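Local atomic coordinates of aminopeptidase-like protein (Chaetomium thermophilum, PDB entry 5JM6), a protein that binds zinc and probably acts as a metalloaminopeptidase of the M18 family, and assembles as a dodecamer linked to the Cvt pathway of selective autophagy. Residues T256-P259 against K260-K263; K263-L266 against S267-L271. All coordinates share one frame; numbering follows the deposited sequence.

Contact 1 of 2, residues T256-P259 against K260-K263; sequences TQPP and KLVK
Pro258 offers its carbonyl to the helix that begins just after it, and this oxygen organises the tight side of the contact. Val262 N donates to Pro258 O over 3.1 Å in a nearly straight bond (164°). A second, weak bond reaches the same oxygen from Leu261 N. One residue on, Lys263 N bonds to Pro259 O at 3.1 Å. Apolar groups close in around this ladder. Val262 has CG2 anti to its own carbonyl carbon and beside its backbone N, which turns that methyl back toward the incoming chain, where it meets Gln257 CB at 3.6 Å. Pro258 CB lies 4.0 Å from Leu261 CB, and Trp280 of strand 277-286 packs against Gln257, Leu261 and Val262 together. The side chain of Gln257, bent at chi2 (-74°), carries its amide back toward Thr256, and NE2 donates to Thr256 OG1 at 3.1 Å with the hydroxyl lying in the amide plane.

The loose side is the exposed one, held by the two lysines. Lys263 runs its aliphatic part past Pro259 O, whereas Lys260 is extended beyond CG and leads away from the preceding loop, its amine forming a long, weak ion pair with Asp296 of a neighbouring subunit. Pro258 occupies the N-cap position, and its carbonyl takes the first helical bond; Pro259 follows in the first turn, where its lack of an N-H costs no helical bond, a typical feature of the N-terminal start of an alpha-helix, here helix 259-268.

Contact 2 of 2, residues K263-L266 against S267-L271; sequences KLIL and SQLGL
Lys263 and Ser267 are joined through the backbone, Ser267 N donating to Lys263 O at 3.2 Å. The carbonyl of Leu264 takes two bonds: a weak one from Gln268 N, and one from the hydroxyl of Ser267, with OG 3.3 Å from Leu264 O, so that the serine side chain folds back onto its own helix. At Ile265 the carbonyl accepts Leu269 N, while the side chains run side by side and point the same way, Ile265 CG2 resting 4.0 Å from Leu269 CD1. The carbonyl of Leu266 serves the C-terminal end of the helix. Its oxygen receives Leu271 N at 2.8 Å in an almost straight bond (176°), and Gly270 N bonds to Ser267 O; with Gly270 at positive phi (68°), this is a Schellman motif. The characteristic apolar pair goes with it: Leu266 crosses Leu271 at about a right angle, and Leu266 CD2 meets Leu271 CB at 3.6 Å. Ile265 and Leu269 lie against Val195 of strand 190-196 and Val180 of strand 174-183, while Leu266 touches Ile277 of strand 277-286, which places the helix end on the six-stranded antiparallel sheet.

How the contacts relate
Contact 1 and contact 2 are the two ends of one short element, helix 259-268, and meet at Lys263, which belongs to both; their centres are 11 Å apart. Along the chain the start comes first, entered from the loop after strand 228-231, and the Schellman ending follows, leading into strand 277-286. Trp280 on that strand is touched from both contacts, while the broader packing on strands 174-183 and 190-196 belongs to contact 2. Leu295 of a neighbouring subunit also meets both, through Lys260 and Leu261 in contact 1 and Leu264 in contact 2. The helix thus contributes to a subunit interface of the dodecamer, away from the zinc sites.

Contact 1 of 2, residues T256-P259 against K260-K263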
# COMPACT_ATOMS: atom_id res chain seq x y z
N THR A 256 15.65 -45.93 13.06
CA THR A 256 15.34 -44.52 12.81
C THR A 256 15.59 -44.12 11.36
O THR A 256 15.30 -42.99 10.96
CB THR A 256 16.16 -43.58 13.71
OG1 THR A 256 17.56 -43.84 13.54
CG2 THR A 256 15.79 -43.76 15.17
N GLN A 257 16.09 -45.05 10.56
CA GLN A 257 16.58 -44.76 9.22
C GLN A 257 15.77 -45.51 8.16
O GLN A 257 15.05 -46.46 8.50
CB GLN A 257 18.06 -45.13 9.10
CG GLN A 257 18.92 -44.57 10.22
CD GLN A 257 19.16 -43.08 10.09
OE1 GLN A 257 19.50 -42.59 9.02
NE2 GLN A 257 18.95 -42.35 11.18
N PRO A 258 15.83 -45.07 6.90
CA PRO A 258 15.20 -45.86 5.84
C PRO A 258 15.80 -47.26 5.79
O PRO A 258 17.02 -47.39 5.74
CB PRO A 258 15.53 -45.07 4.57
CG PRO A 258 15.73 -43.67 5.04
CD PRO A 258 16.38 -43.80 6.39
N PRO A 259 14.94 -48.30 5.80
CA PRO A 259 15.41 -49.69 5.89
C PRO A 259 16.37 -50.02 4.76
O PRO A 259 17.36 -50.73 4.93
CB PRO A 259 14.13 -50.51 5.75
CG PRO A 259 13.03 -49.58 6.13
CD PRO A 259 13.48 -48.22 5.67
N LYS A 260 16.06 -49.46 3.60
CA LYS A 260 16.78 -49.74 2.38
C LYS A 260 18.14 -49.05 2.32
O LYS A 260 19.06 -49.53 1.66
CB LYS A 260 15.94 -49.33 1.18
CG LYS A 260 15.51 -50.52 0.40
CD LYS A 260 14.61 -50.19 -0.75
CE LYS A 260 13.74 -51.39 -1.02
NZ LYS A 260 13.12 -51.31 -2.36
N LEU A 261 18.26 -47.92 3.00
CA LEU A 261 19.53 -47.23 3.10
C LEU A 261 20.46 -48.00 4.04
O LEU A 261 21.64 -48.16 3.76
CB LEU A 261 19.34 -45.79 3.58
CG LEU A 261 20.60 -44.93 3.71
CD1 LEU A 261 21.31 -44.79 2.38
CD2 LEU A 261 20.25 -43.57 4.29
N VAL A 262 19.89 -48.47 5.15
CA VAL A 262 20.65 -49.24 6.13
C VAL A 262 21.26 -50.50 5.50
O VAL A 262 22.45 -50.77 5.67
CB VAL A 262 19.78 -49.63 7.33
CG1 VAL A 262 20.56 -50.51 8.31
CG2 VAL A 262 19.25 -48.39 8.03
N LYS A 263 20.45 -51.25 4.77
CA LYS A 263 20.94 -52.46 4.10
C LYS A 263 22.00 -52.11 3.06
O LYS A 263 22.97 -52.84 2.88
CB LYS A 263 19.81 -53.23 3.43
CG LYS A 263 18.71 -53.71 4.35
CD LYS A 263 17.68 -54.49 3.54
CE LYS A 263 16.27 -54.15 3.96
NZ LYS A 263 15.27 -54.62 2.95

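Contact 2 of 2, residues K263-L266 against S267-L271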
# COMPACT_ATOMS: atom_id res chain seq x y z
N LYS A 263 20.45 -51.25 4.77
CA LYS A 263 20.94 -52.46 4.10
C LYS A 263 22.00 -52.11 3.06
O LYS A 263 22.97 -52.84 2.88
CB LYS A 263 19.81 -53.23 3.43
CG LYS A 263 18.71 -53.71 4.35
CD LYS A 263 17.68 -54.49 3.54
CE LYS A 263 16.27 -54.15 3.96
NZ LYS A 263 15.27 -54.62 2.95
N LEU A 264 21.79 -50.99 2.36
CA LEU A 264 22.74 -50.57 1.35
C LEU A 264 24.07 -50.22 2.01
O LEU A 264 25.13 -50.62 1.54
CB LEU A 264 22.20 -49.38 0.56
CG LEU A 264 22.81 -49.17 -0.83
CD1 LEU A 264 22.57 -50.39 -1.70
CD2 LEU A 264 22.25 -47.92 -1.49
N ILE A 265 24.00 -49.49 3.12
CA ILE A 265 25.20 -49.11 3.86
C ILE A 265 25.91 -50.33 4.46
O ILE A 265 27.14 -50.39 4.46
CB ILE A 265 24.87 -48.09 4.98
CG1 ILE A 265 24.36 -46.78 4.38
CG2 ILE A 265 26.08 -47.83 5.87
CD1 ILE A 265 25.30 -46.13 3.39
N LEU A 266 25.15 -51.30 4.95
CA LEU A 266 25.75 -52.49 5.56
C LEU A 266 26.54 -53.33 4.56
O LEU A 266 27.58 -53.90 4.91
CB LEU A 266 24.69 -53.38 6.22
CG LEU A 266 24.05 -52.99 7.56
CD1 LEU A 266 22.79 -53.80 7.76
CD2 LEU A 266 25.01 -53.21 8.72
N SER A 267 26.06 -53.41 3.32
CA SER A 267 26.77 -54.20 2.32
C SER A 267 28.08 -53.52 1.93
O SER A 267 29.09 -54.19 1.75
CB SER A 267 25.89 -54.42 1.08
OG SER A 267 26.11 -53.40 0.12
N GLN A 268 28.05 -52.19 1.82
CA GLN A 268 29.24 -51.42 1.49
C GLN A 268 30.34 -51.63 2.52
O GLN A 268 31.53 -51.61 2.19
CB GLN A 268 28.93 -49.93 1.39
CG GLN A 268 27.77 -49.57 0.48
CD GLN A 268 28.21 -49.31 -0.94
OE1 GLN A 268 29.34 -48.89 -1.19
NE2 GLN A 268 27.31 -49.55 -1.89
N LEU A 269 29.94 -51.81 3.77
CA LEU A 269 30.90 -52.00 4.84
C LEU A 269 31.13 -53.48 5.18
O LEU A 269 31.93 -53.80 6.05
CB LEU A 269 30.44 -51.25 6.09
CG LEU A 269 30.05 -49.78 6.05
CD1 LEU A 269 29.44 -49.38 7.39
CD2 LEU A 269 31.25 -48.91 5.73
N GLY A 270 30.43 -54.38 4.48
CA GLY A 270 30.59 -55.80 4.70
C GLY A 270 30.09 -56.28 6.05
O GLY A 270 30.74 -57.09 6.72
N LEU A 271 28.92 -55.78 6.45
CA LEU A 271 28.28 -56.16 7.70
C LEU A 271 26.89 -56.73 7.45
O LEU A 271 26.23 -56.38 6.47
CB LEU A 271 28.17 -54.96 8.65
CG LEU A 271 29.45 -54.45 9.31
CD1 LEU A 271 29.95 -53.27 8.58
CD2 LEU A 271 29.15 -54.05 10.74